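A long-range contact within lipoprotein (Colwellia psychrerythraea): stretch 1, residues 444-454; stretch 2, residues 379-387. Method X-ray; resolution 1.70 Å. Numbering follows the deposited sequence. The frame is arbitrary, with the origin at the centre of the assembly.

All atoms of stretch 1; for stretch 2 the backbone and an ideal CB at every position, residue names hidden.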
ATOM      1  N   HIS A 444       9.687  -5.441   0.179  1.00  5.88           N
ATOM      2  CA  HIS A 444       8.944  -4.811  -0.891  1.00  4.57           C
ATOM      3  C   HIS A 444       9.769  -4.466  -2.107  1.00  5.44           C
ATOM      4  O   HIS A 444       9.318  -4.752  -3.217  1.00  5.28           O
ATOM      5  CB  HIS A 444       8.262  -3.547  -0.432  1.00  4.58           C
ATOM      6  CG  HIS A 444       7.039  -3.739   0.421  1.00  5.83           C
ATOM      7  ND1 HIS A 444       6.106  -4.746   0.199  1.00  8.07           N
ATOM      8  CD2 HIS A 444       6.589  -3.022   1.476  1.00  9.13           C
ATOM      9  CE1 HIS A 444       5.114  -4.595   1.075  1.00  8.97           C
ATOM     10  NE2 HIS A 444       5.382  -3.567   1.860  1.00  9.43           N
ATOM     11  N   HIS A 445      10.926  -3.841  -1.958  1.00  5.43           N
ATOM     12  CA  HIS A 445      11.705  -3.428  -3.126  1.00  5.66           C
ATOM     13  C   HIS A 445      12.134  -4.645  -3.957  1.00  6.16           C
ATOM     14  O   HIS A 445      11.948  -4.709  -5.189  1.00  6.95           O
ATOM     15  CB  HIS A 445      12.927  -2.586  -2.741  1.00  6.94           C
ATOM     16  CG  HIS A 445      13.770  -2.261  -3.943  1.00  6.13           C
ATOM     17  ND1 HIS A 445      13.329  -1.362  -4.893  1.00  6.07           N
ATOM     18  CD2 HIS A 445      14.897  -2.838  -4.448  1.00  7.87           C
ATOM     19  CE1 HIS A 445      14.205  -1.339  -5.902  1.00  6.84           C
ATOM     20  NE2 HIS A 445      15.160  -2.243  -5.675  1.00  6.36           N
ATOM     21  N   TRP A 446      12.682  -5.665  -3.299  1.00  5.01           N
ATOM     22  CA  TRP A 446      13.195  -6.801  -4.003  1.00  6.90           C
ATOM     23  C   TRP A 446      12.034  -7.449  -4.810  1.00  6.96           C
ATOM     24  O   TRP A 446      12.199  -7.779  -5.982  1.00  5.68           O
ATOM     25  CB  TRP A 446      13.853  -7.781  -3.040  1.00  7.31           C
ATOM     26  CG  TRP A 446      14.771  -8.790  -3.689  1.00  3.80           C
ATOM     27  CD1 TRP A 446      14.501 -10.113  -3.928  1.00  3.50           C
ATOM     28  CD2 TRP A 446      16.128  -8.588  -4.055  1.00  4.81           C
ATOM     29  NE1 TRP A 446      15.601 -10.729  -4.429  1.00  5.50           N
ATOM     30  CE2 TRP A 446      16.611  -9.823  -4.537  1.00  3.92           C
ATOM     31  CE3 TRP A 446      16.984  -7.481  -4.020  1.00  5.08           C
ATOM     32  CZ2 TRP A 446      17.910  -9.994  -4.984  1.00  5.66           C
ATOM     33  CZ3 TRP A 446      18.260  -7.665  -4.461  1.00  5.44           C
ATOM     34  CH2 TRP A 446      18.739  -8.912  -4.879  1.00  5.39           C
ATOM     35  N   GLN A 447      10.890  -7.592  -4.170  1.00  5.63           N
ATOM     36  CA  GLN A 447       9.743  -8.285  -4.774  1.00  7.03           C
ATOM     37  C   GLN A 447       9.146  -7.470  -5.886  1.00  6.34           C
ATOM     38  O   GLN A 447       9.032  -7.975  -7.033  1.00  5.97           O
ATOM     39  CB  GLN A 447       8.717  -8.636  -3.723  1.00  5.43           C
ATOM     40  CG  GLN A 447       7.457  -9.283  -4.198  1.00  5.02           C
ATOM     41  CD  GLN A 447       6.437  -8.283  -4.631  1.00  6.05           C
ATOM     42  OE1 GLN A 447       5.906  -7.540  -3.823  1.00  9.40           O
ATOM     43  NE2 GLN A 447       6.028  -8.379  -5.935  1.00  5.95           N
ATOM     44  N   ILE A 448       8.854  -6.209  -5.590  1.00  5.91           N
ATOM     45  CA  ILE A 448       8.208  -5.325  -6.622  1.00  6.03           C
ATOM     46  C   ILE A 448       9.102  -5.120  -7.851  1.00  6.45           C
ATOM     47  O   ILE A 448       8.672  -5.184  -8.985  1.00  6.74           O
ATOM     48  CB  ILE A 448       7.792  -4.005  -5.975  1.00  6.52           C
ATOM     49  CG1 ILE A 448       6.548  -4.262  -5.132  1.00 10.33           C
ATOM     50  CG2 ILE A 448       7.546  -2.851  -7.001  1.00  6.86           C
ATOM     51  CD1 ILE A 448       6.192  -3.162  -4.202  1.00 14.44           C
ATOM     52  N   ALA A 449      10.374  -4.864  -7.633  1.00  4.85           N
ATOM     53  CA  ALA A 449      11.298  -4.703  -8.704  1.00  6.73           C
ATOM     54  C   ALA A 449      11.463  -5.954  -9.563  1.00  7.73           C
ATOM     55  O   ALA A 449      11.449  -5.893 -10.814  1.00  6.69           O
ATOM     56  CB  ALA A 449      12.700  -4.226  -8.122  1.00  5.61           C
ATOM     57  N   LEU A 450      11.544  -7.131  -8.922  1.00  6.01           N
ATOM     58  CA  LEU A 450      11.536  -8.379  -9.704  1.00  6.78           C
ATOM     59  C   LEU A 450      10.249  -8.515 -10.523  1.00  6.93           C
ATOM     60  O   LEU A 450      10.306  -8.947 -11.656  1.00  5.82           O
ATOM     61  CB  LEU A 450      11.813  -9.604  -8.820  1.00  7.15           C
ATOM     62  CG  LEU A 450      13.245  -9.772  -8.380  1.00  6.89           C
ATOM     63  CD1 LEU A 450      13.354 -10.876  -7.255  1.00  4.25           C
ATOM     64  CD2 LEU A 450      14.211 -10.106  -9.620  1.00  7.68           C
ATOM     65  N   ASN A 451       9.096  -8.187  -9.943  1.00  5.38           N
ATOM     66  CA  ASN A 451       7.863  -8.324 -10.687  1.00  5.30           C
ATOM     67  C   ASN A 451       7.874  -7.383 -11.895  1.00  6.17           C
ATOM     68  O   ASN A 451       7.478  -7.816 -12.987  1.00  6.32           O
ATOM     69  CB  ASN A 451       6.701  -7.982  -9.817  1.00  4.91           C
ATOM     70  CG  ASN A 451       5.376  -8.462 -10.373  1.00  9.27           C
ATOM     71  OD1 ASN A 451       5.249  -8.919 -11.555  1.00 11.38           O
ATOM     72  ND2 ASN A 451       4.365  -8.355  -9.551  1.00  5.69           N
ATOM     73  N   LEU A 452       8.403  -6.155 -11.720  1.00  5.80           N
ATOM     74  CA  LEU A 452       8.463  -5.242 -12.849  1.00  6.82           C
ATOM     75  C   LEU A 452       9.347  -5.766 -13.951  1.00  8.09           C
ATOM     76  O   LEU A 452       9.036  -5.614 -15.148  1.00  8.30           O
ATOM     77  CB  LEU A 452       9.012  -3.904 -12.409  1.00  8.72           C
ATOM     78  CG  LEU A 452       8.101  -3.034 -11.621  1.00  8.49           C
ATOM     79  CD1 LEU A 452       8.958  -1.777 -11.087  1.00  9.76           C
ATOM     80  CD2 LEU A 452       6.813  -2.601 -12.387  1.00 12.05           C
ATOM     81  N   ASP A 453      10.428  -6.485 -13.577  1.00  6.26           N
ATOM     82  CA  ASP A 453      11.319  -7.053 -14.546  1.00  6.48           C
ATOM     83  C   ASP A 453      10.739  -8.224 -15.437  1.00  7.69           C
ATOM     84  O   ASP A 453      11.388  -8.626 -16.431  1.00  7.60           O
ATOM     85  CB  ASP A 453      12.578  -7.584 -13.893  1.00  5.90           C
ATOM     86  CG  ASP A 453      13.621  -6.530 -13.578  1.00  7.85           C
ATOM     87  OD1 ASP A 453      13.668  -5.444 -14.199  1.00  7.91           O
ATOM     88  OD2 ASP A 453      14.423  -6.833 -12.617  1.00  9.12           O
ATOM     89  N   GLN A 454       9.575  -8.758 -15.090  1.00  6.33           N
ATOM     90  CA  GLN A 454       8.936  -9.809 -15.868  1.00  6.19           C
ATOM     91  C   GLN A 454       8.252  -9.298 -17.099  1.00  7.56           C
ATOM     92  O   GLN A 454       7.018  -9.280 -17.235  1.00  7.57           O
ATOM     93  CB  GLN A 454       8.037 -10.687 -14.979  1.00  7.71           C
ATOM     94  CG  GLN A 454       8.733 -11.161 -13.678  1.00  6.47           C
ATOM     95  CD  GLN A 454      10.122 -11.758 -13.878  1.00  8.33           C
ATOM     96  OE1 GLN A 454      11.099 -11.272 -13.256  1.00 10.85           O
ATOM     97  NE2 GLN A 454      10.241 -12.704 -14.751  1.00  6.70           N
ATOM     98  N   UNK A 379      18.909 -15.417  -5.874  1.00  7.47           N
ATOM     99  CA  UNK A 379      19.976 -15.504  -6.833  1.00  8.95           C
ATOM    100  C   UNK A 379      19.707 -14.623  -8.102  1.00 11.20           C
ATOM    101  O   UNK A 379      20.617 -14.481  -8.959  1.00 12.43           O
ATOM    102  CB  UNK A 379      20.171 -16.970  -7.226  1.00  8.95           C
ATOM    103  N   UNK A 380      18.512 -14.082  -8.228  1.00  9.28           N
ATOM    104  CA  UNK A 380      18.145 -13.186  -9.345  1.00  8.88           C
ATOM    105  C   UNK A 380      18.016 -11.758  -8.782  1.00  8.36           C
ATOM    106  O   UNK A 380      17.143 -11.440  -7.973  1.00  7.47           O
ATOM    107  CB  UNK A 380      16.844 -13.633 -10.014  1.00  8.88           C
ATOM    108  N   UNK A 381      18.901 -10.874  -9.211  1.00  9.44           N
ATOM    109  CA  UNK A 381      18.920  -9.467  -8.769  1.00  7.56           C
ATOM    110  C   UNK A 381      18.061  -8.633  -9.687  1.00  8.17           C
ATOM    111  O   UNK A 381      18.238  -8.666 -10.913  1.00 10.45           O
ATOM    112  CB  UNK A 381      20.346  -8.914  -8.736  1.00  7.56           C
ATOM    113  N   UNK A 382      17.151  -7.872  -9.111  1.00  7.37           N
ATOM    114  CA  UNK A 382      16.297  -7.054  -9.969  1.00  8.07           C
ATOM    115  C   UNK A 382      17.086  -5.881 -10.563  1.00  8.14           C
ATOM    116  O   UNK A 382      18.136  -5.527 -10.037  1.00  7.98           O
ATOM    117  CB  UNK A 382      15.091  -6.537  -9.181  1.00  8.07           C
ATOM    118  N   UNK A 383      16.594  -5.298 -11.656  1.00  6.62           N
ATOM    119  CA  UNK A 383      17.328  -4.249 -12.376  1.00  6.96           C
ATOM    120  C   UNK A 383      17.161  -2.810 -11.791  1.00  9.23           C
ATOM    121  O   UNK A 383      17.603  -1.832 -12.430  1.00  9.02           O
ATOM    122  CB  UNK A 383      16.869  -4.251 -13.835  1.00  6.96           C
ATOM    123  N   UNK A 384      16.591  -2.686 -10.592  1.00  8.94           N
ATOM    124  CA  UNK A 384      16.317  -1.431  -9.931  1.00  7.13           C
ATOM    125  C   UNK A 384      16.985  -1.413  -8.558  1.00  9.54           C
ATOM    126  O   UNK A 384      17.011  -2.438  -7.911  1.00  7.92           O
ATOM    127  CB  UNK A 384      14.809  -1.205  -9.807  1.00  7.13           C
ATOM    128  N   UNK A 385      17.647  -0.300  -8.229  1.00 10.91           N
ATOM    129  CA  UNK A 385      18.330  -0.193  -6.950  1.00 12.65           C
ATOM    130  C   UNK A 385      17.495   0.705  -6.061  1.00 14.83           C
ATOM    131  O   UNK A 385      17.176   1.804  -6.457  1.00 14.86           O
ATOM    132  CB  UNK A 385      19.753   0.347  -7.110  1.00 12.65           C
ATOM    133  N   UNK A 386      17.268   0.308  -4.824  1.00 10.53           N
ATOM    134  CA  UNK A 386      16.469   1.086  -3.920  1.00  9.52           C
ATOM    135  C   UNK A 386      17.230   2.282  -3.343  1.00  9.51           C
ATOM    136  O   UNK A 386      18.461   2.253  -3.233  1.00  9.76           O
ATOM    137  CB  UNK A 386      15.960   0.190  -2.789  1.00  9.52           C
ATOM    138  N   UNK A 387      16.497   3.319  -3.024  1.00  9.40           N
ATOM    139  CA  UNK A 387      17.052   4.490  -2.369  1.00 11.94           C
ATOM    140  C   UNK A 387      16.264   4.779  -1.092  1.00 11.59           C
ATOM    141  O   UNK A 387      15.090   4.481  -1.014  1.00 11.46           O
ATOM    142  CB  UNK A 387      17.032   5.698  -3.307  1.00 11.94           C
TER

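Stretch 2 runs without regular secondary structure along the helix of stretch 1, and the side chains of H445, W446, A449, L450, L452 and D453 form the surface it meets.

At position 379 the CA-to-CB bond points away and no atom of stretch 1 lies within 5.5 Å of the ideal CB. Almost any residue would suit, a long polar one readily; it is R379, which makes no contact here.

Position 380 points sideways, its ideal CB 4.4 Å from L450 CD2. A small or beta-branched side chain could touch this methyl. The residue is T380, whose CG2 lies 3.8 Å from L450 CD2. Its backbone does more: a water donates to T380 O (2.8 Å) and accepts from W446 NE1 (3.0 Å), linking the indole to the chain.

Position 381 points away, although its ideal CB is 4.2 Å from W446 CH2, so the sequence is loosely constrained. T381 brings OG1 to 3.9 Å from W446 CH2.

At position 382 the backbone comes close to the helix, its CA 4.9 Å from L450 CA. Its CB points toward stretch 1, and the ideal CB lies 3.5 Å from A449 CB and 3.6 Å from L450 N, leaving little depth for a side chain to grow straight inward. The indole of W446 offers a flat apolar face nearby, and phi/psi of -72/160° is compatible with proline. Alanine, a compact apolar residue or proline would suit. P382 is found: its ring turns back along its own backbone, placing CD 3.4 Å from the centroid of the W446 six-membered ring and almost on the ring normal, a CH-pi contact. Its CB also packs against A449 CB (3.6 Å) and L450 CD2 (3.8 Å).

At 383 the carboxylate of D453 dominates, with OD1 3.4 Å from the ideal CB. The backbone amide already donates to it, and a short side-chain donor would add a second bond; serine or threonine are natural candidates. In S383, N donates to D453 OD2 (2.8 Å) and OG, with chi1 in p, donates to D453 OD1 (2.6 Å), so one residue engages both carboxylate oxygens.

Position 384 points toward the helix, its ideal CB 4.0 Å from H445 CE1 and 4.1 Å from A449 CB. A large apolar or aromatic side chain could extend along A449 toward L452. Y384 does so, with CD2 3.7 Å from A449 CB and L452 CD1 over one face of its ring, 4.2 Å from the centroid. A water donates to both Y384 OH (2.8 Å) and D453 OD1 (2.9 Å). The main chain contributes too, as H445 NE2 donates to Y384 O (2.9 Å).

Position 385 points away into space free of stretch 1 and tolerates many residues; Q385 barely touches it.

Position 386 turns back toward H445, its ideal CB 3.5 Å from H445 CG. So close to a ring face, a compact apolar residue fits. V386 sets CB 3.6 Å from the imidazole centroid, a CH-pi contact.

Position 387 points away, beyond reach, and is unconstrained; it is E387.

Stretch 2 379-387: RTTPSYQVE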
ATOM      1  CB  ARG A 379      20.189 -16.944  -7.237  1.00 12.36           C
ATOM      2  CG  ARG A 379      20.604 -17.876  -6.133  1.00 12.78           C
ATOM      3  CD  ARG A 379      20.626 -19.289  -6.691  1.00 19.53           C
ATOM      4  NE  ARG A 379      19.300 -19.632  -7.247  1.00 24.90           N
ATOM      5  CZ  ARG A 379      18.951 -20.808  -7.779  1.00 29.35           C
ATOM      6  NH1 ARG A 379      19.818 -21.839  -7.860  1.00 24.97           N
ATOM      7  NH2 ARG A 379      17.713 -20.962  -8.197  1.00 23.86           N
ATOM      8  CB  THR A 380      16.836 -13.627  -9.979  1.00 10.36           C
ATOM      9  OG1 THR A 380      17.004 -14.958 -10.505  1.00 12.25           O
ATOM     10  CG2 THR A 380      16.520 -12.699 -11.140  1.00 12.23           C
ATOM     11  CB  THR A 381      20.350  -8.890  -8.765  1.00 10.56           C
ATOM     12  OG1 THR A 381      21.145  -9.686  -7.883  1.00 13.20           O
ATOM     13  CG2 THR A 381      20.348  -7.437  -8.311  1.00  8.01           C
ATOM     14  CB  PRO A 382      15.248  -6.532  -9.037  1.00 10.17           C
ATOM     15  CG  PRO A 382      15.816  -6.657  -7.681  1.00 10.88           C
ATOM     16  CD  PRO A 382      16.762  -7.783  -7.686  1.00  8.98           C
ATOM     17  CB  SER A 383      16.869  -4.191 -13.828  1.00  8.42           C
ATOM     18  OG  SER A 383      15.528  -3.699 -13.888  1.00  6.65           O
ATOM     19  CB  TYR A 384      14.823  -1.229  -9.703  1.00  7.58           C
ATOM     20  CG  TYR A 384      13.975  -1.346 -10.909  1.00  9.04           C
ATOM     21  CD1 TYR A 384      13.476  -0.198 -11.561  1.00  7.70           C
ATOM     22  CD2 TYR A 384      13.487  -2.581 -11.323  1.00  7.60           C
ATOM     23  CE1 TYR A 384      12.631  -0.331 -12.644  1.00  8.28           C
ATOM     24  CE2 TYR A 384      12.627  -2.699 -12.433  1.00  7.50           C
ATOM     25  CZ  TYR A 384      12.230  -1.552 -13.080  1.00  7.48           C
ATOM     26  OH  TYR A 384      11.352  -1.622 -14.126  1.00  8.37           O
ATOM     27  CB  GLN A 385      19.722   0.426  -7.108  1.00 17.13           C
ATOM     28  CG  GLN A 385      20.777  -0.589  -7.525  1.00 25.48           C
ATOM     29  CD  GLN A 385      22.162  -0.322  -6.864  1.00 40.53           C
ATOM     30  OE1 GLN A 385      22.496   0.826  -6.447  1.00 45.67           O
ATOM     31  NE2 GLN A 385      22.970  -1.385  -6.768  1.00 44.73           N
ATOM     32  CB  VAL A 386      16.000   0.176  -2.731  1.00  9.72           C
ATOM     33  CG1 VAL A 386      17.182  -0.221  -1.811  1.00  8.93           C
ATOM     34  CG2 VAL A 386      14.915   0.841  -1.903  1.00  9.33           C
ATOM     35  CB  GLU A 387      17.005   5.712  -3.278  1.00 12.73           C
ATOM     36  CG  GLU A 387      17.900   5.494  -4.505  1.00 22.16           C
ATOM     37  CD  GLU A 387      18.114   6.743  -5.376  1.00 29.38           C
ATOM     38  OE1 GLU A 387      17.676   7.885  -4.974  1.00 26.22           O
ATOM     39  OE2 GLU A 387      18.674   6.508  -6.487  1.00 34.49           O
TER
HETATM   40  O   HOH W   1      16.094 -13.210  -6.080  1.00  7.06           O
HETATM   41  O   HOH W   2      15.543  -9.357 -12.917  1.00 19.86           O
HETATM   42  O   HOH W   3      11.907  -3.785 -15.759  1.00  9.31           O
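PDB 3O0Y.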